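Local coordinates for protein U4/U6 snRNA-associated-splicing factor PRP24 (Saccharomyces cerevisiae, PDB 4N0T) that binds U6 small nuclear RNA and helps anneal it to U4, serving as a recycling factor of the spliceosome, at residues A[179-185]-A[221-227]; A[293-297]-A[311-316]; A[199-204]-A[228-233]. All blocks are in the same frame, centred on the assembly; numbering follows the deposited sequence.

Contact 1 (A[179-185]-A[221-227]); sequences EIMIRNL and NCCAFMV. With nucleotides of chain B.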
loop_
_atom_site.group_PDB
_atom_site.type_symbol
_atom_site.label_atom_id
_atom_site.label_comp_id
_atom_site.label_asym_id
_atom_site.label_seq_id
_atom_site.Cartn_x
_atom_site.Cartn_y
_atom_site.Cartn_z
ATOM N N GLU A 179 -1.622 20.792 10.445
ATOM C CA GLU A 179 -1.211 21.608 9.308
ATOM C C GLU A 179 -2.391 22.367 8.734
ATOM O O GLU A 179 -3.419 21.766 8.386
ATOM C CB GLU A 179 -0.580 20.743 8.197
ATOM C CG GLU A 179 -0.082 21.594 7.013
ATOM C CD GLU A 179 0.427 20.749 5.850
ATOM O OE1 GLU A 179 -0.223 19.727 5.532
ATOM O OE2 GLU A 179 1.482 21.095 5.257
ATOM N N ILE A 180 -2.255 23.686 8.622
ATOM C CA ILE A 180 -3.287 24.477 7.971
ATOM C C ILE A 180 -2.836 24.854 6.563
ATOM O O ILE A 180 -1.621 24.906 6.264
ATOM C CB ILE A 180 -3.656 25.759 8.762
ATOM C CG1 ILE A 180 -2.425 26.638 8.980
ATOM C CG2 ILE A 180 -4.300 25.379 10.104
ATOM C CD1 ILE A 180 -2.776 28.079 9.448
ATOM N N MET A 181 -3.815 25.079 5.692
ATOM C CA MET A 181 -3.555 25.651 4.383
ATOM C C MET A 181 -4.183 27.035 4.349
ATOM O O MET A 181 -5.350 27.220 4.720
ATOM C CB MET A 181 -4.162 24.790 3.275
ATOM C CG MET A 181 -3.800 25.278 1.867
ATOM S SD MET A 181 -4.553 24.238 0.579
ATOM C CE MET A 181 -3.673 24.833 -0.842
ATOM N N ILE A 182 -3.390 27.999 3.907
ATOM C CA ILE A 182 -3.850 29.378 3.764
ATOM C C ILE A 182 -3.970 29.628 2.264
ATOM O O ILE A 182 -3.008 29.412 1.515
ATOM C CB ILE A 182 -2.823 30.335 4.382
ATOM C CG1 ILE A 182 -2.584 29.959 5.853
ATOM C CG2 ILE A 182 -3.285 31.790 4.251
ATOM C CD1 ILE A 182 -1.253 30.445 6.416
ATOM N N ARG A 183 -5.145 30.063 1.815
ATOM C CA ARG A 183 -5.388 30.258 0.388
ATOM C C ARG A 183 -5.772 31.700 0.109
ATOM O O ARG A 183 -6.247 32.403 0.994
ATOM C CB ARG A 183 -6.493 29.310 -0.118
ATOM C CG ARG A 183 -6.029 27.854 -0.152
ATOM C CD ARG A 183 -7.142 26.878 -0.551
ATOM N NE ARG A 183 -8.135 26.688 0.508
ATOM C CZ ARG A 183 -9.016 25.686 0.512
ATOM N NH1 ARG A 183 -9.028 24.818 -0.495
ATOM N NH2 ARG A 183 -9.893 25.563 1.504
ATOM N N ASN A 184 -5.543 32.094 -1.139
ATOM C CA ASN A 184 -5.899 33.408 -1.661
ATOM C C ASN A 184 -5.084 34.534 -1.076
ATOM O O ASN A 184 -5.551 35.665 -0.992
ATOM C CB ASN A 184 -7.397 33.675 -1.509
ATOM C CG ASN A 184 -8.229 32.793 -2.405
ATOM O OD1 ASN A 184 -7.720 32.222 -3.395
ATOM N ND2 ASN A 184 -9.515 32.648 -2.063
ATOM N N LEU A 185 -3.851 34.236 -0.685
ATOM C CA LEU A 185 -2.921 35.307 -0.348
ATOM C C LEU A 185 -2.566 36.055 -1.629
ATOM O O LEU A 185 -2.568 35.471 -2.710
ATOM C CB LEU A 185 -1.652 34.703 0.247
ATOM C CG LEU A 185 -1.768 34.084 1.643
ATOM C CD1 LEU A 185 -0.579 33.130 1.889
ATOM C CD2 LEU A 185 -1.796 35.172 2.712
ATOM N N ASN A 221 -3.740 34.536 -6.876
ATOM C CA ASN A 221 -3.931 33.931 -5.564
ATOM C C ASN A 221 -2.776 33.004 -5.277
ATOM O O ASN A 221 -2.355 32.254 -6.161
ATOM C CB ASN A 221 -5.233 33.124 -5.528
ATOM C CG ASN A 221 -6.449 33.993 -5.715
ATOM O OD1 ASN A 221 -6.495 35.126 -5.219
ATOM N ND2 ASN A 221 -7.446 33.479 -6.421
ATOM N N CYS A 222 -2.253 33.076 -4.058
ATOM C CA CYS A 222 -1.147 32.210 -3.653
ATOM C C CYS A 222 -1.545 31.438 -2.424
ATOM O O CYS A 222 -2.395 31.879 -1.655
ATOM C CB CYS A 222 0.074 33.054 -3.296
ATOM S SG CYS A 222 0.641 34.166 -4.633
ATOM N N CYS A 223 -0.895 30.299 -2.214
ATOM C CA CYS A 223 -1.167 29.499 -1.028
ATOM C C CYS A 223 0.094 29.209 -0.239
ATOM O O CYS A 223 1.211 29.336 -0.748
ATOM C CB CYS A 223 -1.856 28.188 -1.411
ATOM S SG CYS A 223 -0.818 27.066 -2.380
ATOM N N ALA A 224 -0.104 28.840 1.023
ATOM C CA ALA A 224 0.989 28.483 1.913
ATOM C C ALA A 224 0.457 27.492 2.923
ATOM O O ALA A 224 -0.753 27.438 3.176
ATOM C CB ALA A 224 1.526 29.719 2.621
ATOM N N PHE A 225 1.358 26.700 3.497
ATOM C CA PHE A 225 0.964 25.732 4.501
ATOM C C PHE A 225 1.745 26.010 5.763
ATOM O O PHE A 225 2.901 26.425 5.707
ATOM C CB PHE A 225 1.292 24.322 4.032
ATOM C CG PHE A 225 0.485 23.857 2.849
ATOM C CD1 PHE A 225 0.843 24.216 1.557
ATOM C CD2 PHE A 225 -0.624 23.043 3.035
ATOM C CE1 PHE A 225 0.107 23.770 0.467
ATOM C CE2 PHE A 225 -1.369 22.596 1.943
ATOM C CZ PHE A 225 -0.993 22.956 0.659
ATOM N N MET A 226 1.114 25.779 6.900
ATOM C CA MET A 226 1.725 26.086 8.179
ATOM C C MET A 226 1.446 24.938 9.135
ATOM O O MET A 226 0.294 24.519 9.309
ATOM C CB MET A 226 1.164 27.404 8.719
ATOM C CG MET A 226 1.672 27.756 10.123
ATOM S SD MET A 226 1.052 29.387 10.610
ATOM C CE MET A 226 1.679 30.426 9.288
ATOM N N VAL A 227 2.512 24.396 9.713
ATOM C CA VAL A 227 2.393 23.321 10.675
ATOM C C VAL A 227 2.614 23.825 12.096
ATOM O O VAL A 227 3.645 24.447 12.383
ATOM C CB VAL A 227 3.433 22.242 10.393
ATOM C CG1 VAL A 227 3.382 21.182 11.477
ATOM C CG2 VAL A 227 3.166 21.631 9.027
ATOM P P C B 14 1.940 18.955 -3.746
ATOM O OP1 C B 14 2.018 19.052 -5.235
ATOM O OP2 C B 14 1.830 17.615 -3.099
ATOM O "O5'" C B 14 3.216 19.645 -3.093
ATOM C "C5'" C B 14 3.695 20.908 -3.549
ATOM C "C4'" C B 14 4.108 21.787 -2.397
ATOM O "O4'" C B 14 2.937 22.092 -1.599
ATOM C "C3'" C B 14 5.081 21.176 -1.393
ATOM O "O3'" C B 14 6.433 21.264 -1.793
ATOM C "C2'" C B 14 4.800 21.977 -0.134
ATOM O "O2'" C B 14 5.384 23.274 -0.240
ATOM C "C1'" C B 14 3.294 22.170 -0.237
ATOM N N1 C B 14 2.484 21.199 0.542
ATOM C C2 C B 14 2.498 21.308 1.933
ATOM O O2 C B 14 3.246 22.146 2.470
ATOM N N3 C B 14 1.712 20.499 2.667
ATOM C C4 C B 14 0.920 19.603 2.075
ATOM N N4 C B 14 0.176 18.849 2.882
ATOM C C5 C B 14 0.860 19.472 0.652
ATOM C C6 C B 14 1.645 20.299 -0.067
ATOM P P A B 62 -15.632 23.126 3.089
ATOM O OP1 A B 62 -14.386 23.140 2.275
ATOM O OP2 A B 62 -15.639 22.473 4.425
ATOM O "O5'" A B 62 -16.107 24.629 3.307
ATOM C "C5'" A B 62 -16.192 25.535 2.216
ATOM C "C4'" A B 62 -15.440 26.808 2.509
ATOM O "O4'" A B 62 -14.012 26.556 2.439
ATOM C "C3'" A B 62 -15.674 27.958 1.539
ATOM O "O3'" A B 62 -16.834 28.702 1.868
ATOM C "C2'" A B 62 -14.388 28.764 1.660
ATOM O "O2'" A B 62 -14.419 29.550 2.845
ATOM C "C1'" A B 62 -13.355 27.651 1.841
ATOM N N9 A B 62 -12.804 27.167 0.561
ATOM C C8 A B 62 -13.105 25.964 -0.034
ATOM N N7 A B 62 -12.470 25.754 -1.160
ATOM C C5 A B 62 -11.694 26.896 -1.322
ATOM C C6 A B 62 -10.789 27.282 -2.327
ATOM N N6 A B 62 -10.501 26.539 -3.402
ATOM N N1 A B 62 -10.176 28.482 -2.180
ATOM C C2 A B 62 -10.463 29.216 -1.107
ATOM N N3 A B 62 -11.293 28.961 -0.095
ATOM C C4 A B 62 -11.881 27.765 -0.263
ATOM P P A B 13 1.287 23.155 -6.782
ATOM O OP1 A B 13 2.665 22.616 -7.007
ATOM O OP2 A B 13 0.073 22.494 -7.324
ATOM O "O5'" A B 13 1.143 23.311 -5.208
ATOM C "C5'" A B 13 -0.118 23.161 -4.577
ATOM C "C4'" A B 13 -0.047 22.069 -3.545
ATOM O "O4'" A B 13 -1.189 22.173 -2.653
ATOM C "C3'" A B 13 -0.072 20.643 -4.095
ATOM O "O3'" A B 13 0.699 19.820 -3.216
ATOM C "C2'" A B 13 -1.540 20.268 -3.937
ATOM O "O2'" A B 13 -1.795 18.881 -3.916
ATOM C "C1'" A B 13 -1.835 20.916 -2.594
ATOM N N9 A B 13 -3.237 21.142 -2.258
ATOM C C8 A B 13 -4.221 21.792 -2.954
ATOM N N7 A B 13 -5.352 21.855 -2.298
ATOM C C5 A B 13 -5.086 21.223 -1.091
ATOM C C6 A B 13 -5.873 20.961 0.036
ATOM N N6 A B 13 -7.157 21.327 0.140
ATOM N N1 A B 13 -5.288 20.321 1.072
ATOM C C2 A B 13 -4.010 19.963 0.975
ATOM N N3 A B 13 -3.167 20.146 -0.036
ATOM C C4 A B 13 -3.779 20.788 -1.049
#
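Met181 and Phe225 sit opposite each other on the two central strands of an RNA recognition motif, and between them they make the floor on which RNA bases lie. Strands 179-185 and 222-227 run antiparallel, joined by six backbone bonds; Ile180 and Ile182 each exchange a pair, with Met226 and Ala224. Met181 lies alongside Phe225 and points the same way: with CG anti to the backbone N (chi1 -174°) and the chain extended beyond, its CG comes over one face of the ring, 4.0 Å from the centroid, and its CE reaches Phe225 CZ at 3.6 Å. The opposite face carries the base of C14 of chain B, whose C2 lies 3.3 Å above the ring plane. A13 of chain B reaches the ring at its edge, and its base packs on Met181 SD. Glu179, also extended, takes the base amine of C14 through OE1, an oxygen that Thr174 OG1 binds as well. On the other side of the sheet, toward helix 192-199, Ile180 lies beside Met226 and Leu185 CD1 rests on Ala224. Near the end of the pairing Asn184 and Leu185 both face Cys222, a G1 beta bulge. Arg183, bent at chi3, turns its guanidinium flat against the adenine of A62 of chain B, with A62 C5 over its centre at a height of 3.3 Å.

Contact 2 (A[293-297]-A[311-316]); sequences PSLIC and IRKILL
Ile314 pushes its CD1 methyl against the first turn of helix 293-302, and that methyl is the hub of one half of the contact. Its CG1 stands anti to the carbonyl carbon (chi1 -60°) and CD1 extends the chain straight on, which carries the methyl to the helix backbone: CD1 lies 3.7 Å from Cys297 N and the same distance from Pro293 O, the two atoms joined by the helical bond of this turn. Cys297 CB comes within 3.8 Å of Ile314 CD1, and Ile296, its side chain oblique to that of Ile314, brings CG2 to 3.8 Å from the same CD1. The other branch, Ile314 CG2, is anti to the backbone N and rests on Pro293 CB at 4.0 Å.

Pro293 presents its ring, with CG puckered exo, to two residues of the strand. CB and CG both lie by Ile314 O, while CD is 3.9 Å from Leu316 CG, the two side chains crossing at about a right angle. In Leu316 a chi2 of -174° sends CD1 straight on and leaves CD2 as the bent branch, which meets Pro293 CD and lies 4.2 Å from Ile296 CD1. Ile311 adds a loose touch of CD1 on Cys297 SG.

Ile325 of strand 322-327 touches both Ile296 and Ile314. Helix 293-302 is the first of the two helices that an RNA recognition motif packs on one face of its beta-alpha-beta-beta-alpha-beta sheet, here the face carrying Ile314; helix 258-270 lies by Leu315 on the opposite face, consistent with an occluded RNA recognition motif.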
loop_
_atom_site.group_PDB
_atom_site.type_symbol
_atom_site.label_atom_id
_atom_site.label_comp_id
_atom_site.label_asym_id
_atom_site.label_seq_id
_atom_site.Cartn_x
_atom_site.Cartn_y
_atom_site.Cartn_z
ATOM N N PRO A 293 -0.627 1.133 -9.463
ATOM C CA PRO A 293 -0.406 1.719 -10.789
ATOM C C PRO A 293 0.976 1.388 -11.342
ATOM O O PRO A 293 1.101 1.153 -12.552
ATOM C CB PRO A 293 -0.516 3.217 -10.516
ATOM C CG PRO A 293 -1.527 3.288 -9.418
ATOM C CD PRO A 293 -1.223 2.099 -8.527
ATOM N N SER A 294 1.995 1.354 -10.480
ATOM C CA SER A 294 3.347 1.028 -10.943
ATOM C C SER A 294 3.432 -0.383 -11.511
ATOM O O SER A 294 4.126 -0.611 -12.496
ATOM C CB SER A 294 4.382 1.191 -9.830
ATOM O OG SER A 294 4.433 2.549 -9.429
ATOM N N LEU A 295 2.737 -1.326 -10.886
ATOM C CA LEU A 295 2.742 -2.694 -11.374
ATOM C C LEU A 295 2.034 -2.775 -12.736
ATOM O O LEU A 295 2.477 -3.483 -13.652
ATOM C CB LEU A 295 2.074 -3.609 -10.349
ATOM C CG LEU A 295 2.240 -5.102 -10.606
ATOM C CD1 LEU A 295 3.714 -5.464 -10.543
ATOM C CD2 LEU A 295 1.447 -5.913 -9.593
ATOM N N ILE A 296 0.936 -2.039 -12.875
ATOM C CA ILE A 296 0.197 -2.010 -14.133
ATOM C C ILE A 296 1.031 -1.370 -15.234
ATOM O O ILE A 296 1.057 -1.852 -16.370
ATOM C CB ILE A 296 -1.122 -1.237 -13.972
ATOM C CG1 ILE A 296 -2.045 -1.992 -13.012
ATOM C CG2 ILE A 296 -1.783 -1.016 -15.335
ATOM C CD1 ILE A 296 -3.285 -1.202 -12.600
ATOM N N CYS A 297 1.729 -0.293 -14.892
ATOM C CA CYS A 297 2.592 0.406 -15.844
ATOM C C CYS A 297 3.680 -0.539 -16.367
ATOM O O CYS A 297 3.966 -0.597 -17.575
ATOM C CB CYS A 297 3.228 1.621 -15.165
ATOM S SG CYS A 297 4.170 2.692 -16.278
ATOM N N ILE A 311 1.635 6.604 -22.119
ATOM C CA ILE A 311 0.751 6.530 -20.969
ATOM C C ILE A 311 0.805 7.841 -20.188
ATOM O O ILE A 311 1.856 8.217 -19.669
ATOM C CB ILE A 311 1.170 5.381 -20.037
ATOM C CG1 ILE A 311 1.135 4.047 -20.786
ATOM C CG2 ILE A 311 0.261 5.328 -18.815
ATOM C CD1 ILE A 311 2.086 3.005 -20.221
ATOM N N ARG A 312 -0.327 8.534 -20.113
ATOM C CA ARG A 312 -0.411 9.796 -19.378
ATOM C C ARG A 312 -0.528 9.561 -17.870
ATOM O O ARG A 312 0.209 10.159 -17.070
ATOM C CB ARG A 312 -1.605 10.605 -19.880
ATOM C CG ARG A 312 -2.219 11.502 -18.831
ATOM C CD ARG A 312 -1.659 12.901 -18.877
ATOM N NE ARG A 312 -2.535 13.773 -19.649
ATOM C CZ ARG A 312 -3.766 14.111 -19.273
ATOM N NH1 ARG A 312 -4.269 13.644 -18.136
ATOM N NH2 ARG A 312 -4.496 14.913 -20.036
ATOM N N LYS A 313 -1.450 8.681 -17.481
ATOM C CA LYS A 313 -1.732 8.459 -16.067
ATOM C C LYS A 313 -2.433 7.116 -15.849
ATOM O O LYS A 313 -3.206 6.678 -16.701
ATOM C CB LYS A 313 -2.606 9.602 -15.533
ATOM C CG LYS A 313 -2.839 9.566 -14.040
ATOM C CD LYS A 313 -2.920 10.974 -13.467
ATOM C CE LYS A 313 -2.514 10.980 -11.990
ATOM N NZ LYS A 313 -1.239 10.233 -11.757
ATOM N N ILE A 314 -2.160 6.476 -14.709
ATOM C CA ILE A 314 -2.904 5.278 -14.299
ATOM C C ILE A 314 -3.516 5.521 -12.916
ATOM O O ILE A 314 -2.803 5.873 -11.969
ATOM C CB ILE A 314 -2.005 4.026 -14.251
ATOM C CG1 ILE A 314 -1.394 3.751 -15.636
ATOM C CG2 ILE A 314 -2.811 2.801 -13.783
ATOM C CD1 ILE A 314 -0.451 2.542 -15.670
ATOM N N LEU A 315 -4.827 5.321 -12.810
ATOM C CA LEU A 315 -5.576 5.586 -11.584
ATOM C C LEU A 315 -6.322 4.329 -11.163
ATOM O O LEU A 315 -6.934 3.646 -11.993
ATOM C CB LEU A 315 -6.594 6.706 -11.827
ATOM C CG LEU A 315 -6.012 7.994 -12.403
ATOM C CD1 LEU A 315 -7.106 8.965 -12.783
ATOM C CD2 LEU A 315 -5.112 8.622 -11.376
ATOM N N LEU A 316 -6.299 4.020 -9.874
ATOM C CA LEU A 316 -7.081 2.880 -9.399
ATOM C C LEU A 316 -8.526 3.283 -9.147
ATOM O O LEU A 316 -8.825 4.422 -8.719
ATOM C CB LEU A 316 -6.495 2.299 -8.115
ATOM C CG LEU A 316 -5.068 1.784 -8.145
ATOM C CD1 LEU A 316 -4.791 1.134 -6.799
ATOM C CD2 LEU A 316 -4.869 0.758 -9.289
#

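Contact 3 (A[199-204]-A[228-233]); sequences FEGFGS and FENKDS
Phe199, at the end of helix 192-199, meets Phe228 with its CB, 4.2 Å from Phe228 CZ, while its carbonyl oxygen lies at the edge of the Phe228 ring, near the ring plane. The chain then runs through a turn with helical backbone angles. At Phe202 the CB reaches Phe228 CE2 at 4.2 Å, but the ring turns off to touch Gln239 and Met240; the carbonyl O approaches Ser233 OG at 2.9 Å, although this hydroxyl has a second acceptor within reach. Arg236 adds a weak bond to the same carbonyl.

Gly203 follows with its CA 3.4 Å from Ser233 OG, at a phi/psi of 159/171 that is open to glycine. Its carbonyl oxygen is a second one at the edge of the Phe228 ring. Ser204 closes the segment: its O accepts a nearly straight bond from Glu229 N (2.9 Å, 168°) and another from a water that in turn accepts from Asn230 N. Ser204 CB sits over the face of the Glu229 carboxylate, 3.6 Å from CD.

Asn230 is the N-cap of helix 231-237, its OD1 accepting from Ser233 N. Ser204 O therefore ties the loop to the backbone just before this helix, directly and through the water, with Ser233 OG to Phe202 O a probable addition, and the Phe228 ring edge is set against the carbonyls of Phe199 and Gly203.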
loop_
_atom_site.group_PDB
_atom_site.type_symbol
_atom_site.label_atom_id
_atom_site.label_comp_id
_atom_site.label_asym_id
_atom_site.label_seq_id
_atom_site.Cartn_x
_atom_site.Cartn_y
_atom_site.Cartn_z
ATOM N N PHE A 199 0.179 34.498 12.721
ATOM C CA PHE A 199 -0.340 33.247 13.272
ATOM C C PHE A 199 0.343 32.738 14.549
ATOM O O PHE A 199 -0.220 31.875 15.215
ATOM C CB PHE A 199 -0.283 32.129 12.214
ATOM C CG PHE A 199 -1.351 32.228 11.145
ATOM C CD1 PHE A 199 -1.149 33.004 10.011
ATOM C CD2 PHE A 199 -2.549 31.535 11.280
ATOM C CE1 PHE A 199 -2.119 33.087 9.023
ATOM C CE2 PHE A 199 -3.531 31.607 10.293
ATOM C CZ PHE A 199 -3.314 32.385 9.162
ATOM N N GLU A 200 1.540 33.233 14.888
ATOM C CA GLU A 200 2.287 32.656 16.018
ATOM C C GLU A 200 1.594 32.838 17.373
ATOM O O GLU A 200 1.887 32.113 18.323
ATOM C CB GLU A 200 3.711 33.201 16.099
ATOM C CG GLU A 200 3.746 34.681 16.462
ATOM C CD GLU A 200 5.130 35.282 16.337
ATOM O OE1 GLU A 200 6.100 34.525 16.161
ATOM O OE2 GLU A 200 5.237 36.525 16.403
ATOM N N GLY A 201 0.665 33.786 17.452
ATOM C CA GLY A 201 -0.138 33.960 18.652
ATOM C C GLY A 201 -0.957 32.731 19.020
ATOM O O GLY A 201 -1.252 32.498 20.196
ATOM N N PHE A 202 -1.340 31.939 18.014
ATOM C CA PHE A 202 -2.160 30.759 18.264
ATOM C C PHE A 202 -1.370 29.612 18.902
ATOM O O PHE A 202 -1.945 28.762 19.578
ATOM C CB PHE A 202 -2.808 30.281 16.956
ATOM C CG PHE A 202 -3.848 31.220 16.428
ATOM C CD1 PHE A 202 -5.095 31.308 17.039
ATOM C CD2 PHE A 202 -3.580 32.035 15.339
ATOM C CE1 PHE A 202 -6.054 32.175 16.567
ATOM C CE2 PHE A 202 -4.537 32.910 14.862
ATOM C CZ PHE A 202 -5.779 32.978 15.473
ATOM N N GLY A 203 -0.060 29.592 18.686
ATOM C CA GLY A 203 0.779 28.513 19.197
ATOM C C GLY A 203 2.088 28.411 18.436
ATOM O O GLY A 203 2.267 29.064 17.409
ATOM N N SER A 204 3.014 27.590 18.931
ATOM C CA SER A 204 4.320 27.443 18.291
ATOM C C SER A 204 4.201 26.885 16.876
ATOM O O SER A 204 3.543 25.868 16.662
ATOM C CB SER A 204 5.217 26.507 19.111
ATOM O OG SER A 204 5.499 27.061 20.385
ATOM N N PHE A 228 1.655 23.544 12.973
ATOM C CA PHE A 228 1.768 23.925 14.386
ATOM C C PHE A 228 2.240 22.736 15.201
ATOM O O PHE A 228 1.976 21.582 14.831
ATOM C CB PHE A 228 0.422 24.371 14.925
ATOM C CG PHE A 228 -0.023 25.693 14.396
ATOM C CD1 PHE A 228 -0.765 25.766 13.225
ATOM C CD2 PHE A 228 0.285 26.864 15.084
ATOM C CE1 PHE A 228 -1.186 26.999 12.725
ATOM C CE2 PHE A 228 -0.130 28.109 14.590
ATOM C CZ PHE A 228 -0.866 28.171 13.413
ATOM N N GLU A 229 2.923 23.011 16.313
ATOM C CA GLU A 229 3.415 21.931 17.172
ATOM C C GLU A 229 2.286 21.105 17.752
ATOM O O GLU A 229 2.454 19.906 17.983
ATOM C CB GLU A 229 4.273 22.479 18.314
ATOM C CG GLU A 229 5.726 22.716 17.946
ATOM C CD GLU A 229 6.539 23.199 19.131
ATOM O OE1 GLU A 229 6.039 23.096 20.276
ATOM O OE2 GLU A 229 7.669 23.689 18.915
ATOM N N ASN A 230 1.138 21.727 18.014
ATOM C CA ASN A 230 -0.001 20.940 18.482
ATOM C C ASN A 230 -1.333 21.245 17.803
ATOM O O ASN A 230 -1.569 22.354 17.294
ATOM C CB ASN A 230 -0.130 20.981 20.011
ATOM C CG ASN A 230 -0.410 22.364 20.531
ATOM O OD1 ASN A 230 -1.514 22.883 20.366
ATOM N ND2 ASN A 230 0.585 22.972 21.175
ATOM N N LYS A 231 -2.203 20.244 17.804
ATOM C CA LYS A 231 -3.457 20.309 17.070
ATOM C C LYS A 231 -4.393 21.417 17.546
ATOM O O LYS A 231 -5.110 22.017 16.748
ATOM C CB LYS A 231 -4.172 18.953 17.136
ATOM C CG LYS A 231 -5.323 18.845 16.161
ATOM C CD LYS A 231 -6.500 18.104 16.764
ATOM C CE LYS A 231 -6.173 16.652 17.032
ATOM N NZ LYS A 231 -7.409 15.810 16.955
ATOM N N ASP A 232 -4.395 21.694 18.846
ATOM C CA ASP A 232 -5.276 22.737 19.361
ATOM C C ASP A 232 -4.940 24.108 18.765
ATOM O O ASP A 232 -5.842 24.887 18.462
ATOM C CB ASP A 232 -5.238 22.792 20.894
ATOM C CG ASP A 232 -5.982 23.998 21.449
ATOM O OD1 ASP A 232 -7.230 24.019 21.378
ATOM O OD2 ASP A 232 -5.316 24.935 21.946
ATOM N N SER A 233 -3.654 24.402 18.592
ATOM C CA SER A 233 -3.270 25.681 17.987
ATOM C C SER A 233 -3.748 25.760 16.539
ATOM O O SER A 233 -4.272 26.773 16.100
ATOM C CB SER A 233 -1.756 25.878 18.050
ATOM O OG SER A 233 -1.325 25.902 19.402
HETATM O O HOH W 1 1.423 24.779 18.343
#

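Overall arrangement
Contacts 1 and 3 belong to the third RNA recognition motif, contact 2 to the occluded motif that follows it. Along the chain the segments of contacts 1 and 3 alternate, and both contacts close before contact 2 opens. The centres of contacts 1 and 3 lie about 15 Å apart and the two touch: Phe199 packs on Ile180, Ile182 and Met226, so the helical side of the sheet meets the loop while the other side holds RNA. Contact 2 is centred about 30 Å from contact 1 and 39 Å from contact 3, without touching either. Each domain has an antiparallel sheet of the same strand order, so the chain repeats one fold while contact 1 alone of the three lies on RNA.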